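Local coordinates for protein alkaline phosphatase (PDB 7KWD) that probably hydrolyses phosphate monoesters as a homodimeric alkaline phosphatase that uses two zinc ions and one magnesium ion, at residues T93-A98 and V315-T320. Sequence-based numbering, arbitrary orientation.
With ZN (zinc ion), chain E.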
loop_
_atom_site.group_PDB
_atom_site.type_symbol
_atom_site.label_atom_id
_atom_site.label_comp_id
_atom_site.label_asym_id
_atom_site.label_seq_id
_atom_site.Cartn_x
_atom_site.Cartn_y
_atom_site.Cartn_z
ATOM N N THR A 93 -7.630 -0.993 12.352
ATOM C CA THR A 93 -7.986 -2.106 13.212
ATOM C C THR A 93 -6.760 -2.538 13.993
ATOM O O THR A 93 -5.634 -2.207 13.645
ATOM C CB THR A 93 -8.501 -3.272 12.366
ATOM O OG1 THR A 93 -9.084 -4.294 13.168
ATOM C CG2 THR A 93 -7.350 -3.865 11.590
ATOM N N GLU A 94 -6.972 -3.353 15.010
ATOM C CA GLU A 94 -5.863 -4.214 15.446
ATOM C C GLU A 94 -6.292 -5.670 15.257
ATOM O O GLU A 94 -7.334 -5.973 14.651
ATOM C CB GLU A 94 -5.399 -3.863 16.863
ATOM C CG GLU A 94 -6.503 -3.726 17.863
ATOM C CD GLU A 94 -7.246 -5.054 18.047
ATOM O OE1 GLU A 94 -8.280 -5.245 17.363
ATOM O OE2 GLU A 94 -6.791 -5.919 18.846
ATOM N N SER A 95 -5.469 -6.574 15.784
ATOM C CA SER A 95 -5.510 -7.960 15.339
ATOM C C SER A 95 -6.765 -8.699 15.793
ATOM O O SER A 95 -7.263 -9.568 15.065
ATOM C CB SER A 95 -4.268 -8.686 15.830
ATOM O OG SER A 95 -3.261 -8.664 14.870
ATOM N N SER A 96 -7.278 -8.418 17.006
ATOM C CA SER A 96 -8.449 -9.174 17.475
ATOM C C SER A 96 -9.683 -8.825 16.657
ATOM O O SER A 96 -10.423 -9.719 16.226
ATOM C CB SER A 96 -8.723 -8.927 18.964
ATOM O OG SER A 96 -8.833 -7.554 19.252
ATOM N N ALA A 97 -9.921 -7.528 16.418
ATOM C CA ALA A 97 -11.061 -7.157 15.588
ATOM C C ALA A 97 -10.880 -7.659 14.161
ATOM O O ALA A 97 -11.836 -8.104 13.525
ATOM C CB ALA A 97 -11.262 -5.640 15.621
ATOM N N ALA A 98 -9.655 -7.651 13.655
ATOM C CA ALA A 98 -9.433 -8.146 12.300
ATOM C C ALA A 98 -9.695 -9.635 12.236
ATOM O O ALA A 98 -10.414 -10.123 11.360
ATOM C CB ALA A 98 -8.013 -7.828 11.862
ATOM N N VAL A 315 -4.199 -14.365 3.173
ATOM C CA VAL A 315 -4.779 -13.064 3.459
ATOM C C VAL A 315 -3.902 -12.323 4.452
ATOM O O VAL A 315 -3.347 -12.917 5.391
ATOM C CB VAL A 315 -6.211 -13.210 4.010
ATOM C CG1 VAL A 315 -6.182 -13.855 5.377
ATOM C CG2 VAL A 315 -6.934 -11.852 4.025
ATOM N N SER A 316 -3.793 -11.019 4.253
ATOM C CA SER A 316 -3.239 -10.149 5.280
ATOM C C SER A 316 -4.377 -9.612 6.138
ATOM O O SER A 316 -5.461 -9.307 5.617
ATOM C CB SER A 316 -2.471 -8.986 4.651
ATOM O OG SER A 316 -2.142 -8.045 5.669
ATOM N N ASP A 317 -4.141 -9.477 7.458
ATOM C CA ASP A 317 -5.212 -8.952 8.312
ATOM C C ASP A 317 -5.253 -7.432 8.390
ATOM O O ASP A 317 -6.291 -6.877 8.752
ATOM C CB ASP A 317 -5.137 -9.550 9.726
ATOM C CG ASP A 317 -3.946 -9.107 10.503
ATOM O OD1 ASP A 317 -2.904 -8.711 9.930
ATOM O OD2 ASP A 317 -4.045 -9.182 11.746
ATOM N N HIS A 318 -4.156 -6.759 8.059
ATOM C CA HIS A 318 -4.073 -5.308 7.928
ATOM C C HIS A 318 -2.616 -4.991 7.594
ATOM O O HIS A 318 -1.718 -5.823 7.792
ATOM C CB HIS A 318 -4.447 -4.559 9.212
ATOM C CG HIS A 318 -3.676 -5.056 10.377
ATOM N ND1 HIS A 318 -2.370 -4.678 10.616
ATOM C CD2 HIS A 318 -3.971 -5.994 11.293
ATOM C CE1 HIS A 318 -1.912 -5.332 11.658
ATOM N NE2 HIS A 318 -2.871 -6.121 12.094
ATOM N N ALA A 319 -2.392 -3.769 7.140
ATOM C CA ALA A 319 -1.059 -3.264 6.918
ATOM C C ALA A 319 -0.497 -2.668 8.206
ATOM O O ALA A 319 -1.240 -2.199 9.075
ATOM C CB ALA A 319 -1.066 -2.202 5.817
ATOM N N THR A 320 0.836 -2.674 8.308
ATOM C CA THR A 320 1.520 -2.094 9.458
ATOM C C THR A 320 2.783 -1.382 9.007
ATOM O O THR A 320 3.571 -1.924 8.218
ATOM C CB THR A 320 1.851 -3.161 10.501
ATOM O OG1 THR A 320 0.631 -3.711 10.947
ATOM C CG2 THR A 320 2.615 -2.547 11.707
HETATM ZN ZN ZN E . -2.581 -8.160 12.991
HETATM O O HOH W 1 -5.400 -11.093 13.149
#
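Asp-317 and Ser-95 meet at a zinc ion, Asp-317 OD2 binding it at 2.2 Å and Ser-95 OG at 2.1 Å. A carboxylate suits this place because its two oxygens can divide the work: OD2 takes the metal and a water that also donates to Ser-95 O, while OD1 accepts from Gly-48 N. Ala-98, whose lone methyl lets the helix come close, lays CB 3.7 Å from Asp-317 O. His-318 supplies the next ligand, NE2 at 2.2 Å from the zinc, with Ser-95 OG at the ring edge. The other ring nitrogen, ND1, donates to Ala-319 O in the ring plane (3.1 Å, 163°), which, with the zinc bond and stacking His-433, holds the ring's rotation. Thr-93 OG1, anti to the backbone N (chi1 -170°), donates to Glu-94 O, leaving CG2 3.8 Å from His-318 CB; a serine here, lacking CG2, would probably leave a gap against His-318 CB, CG and CD2. Asp-47 completes the zinc site, and Ser-95 is the predicted phosphoserine nucleophile, as in other alkaline phosphatases. The contact thus sets the N-terminus of helix 95-104 against a break in strand 310-325, which runs parallel to strand 40-46, with helix 273-280 touching His-318 and Thr-320.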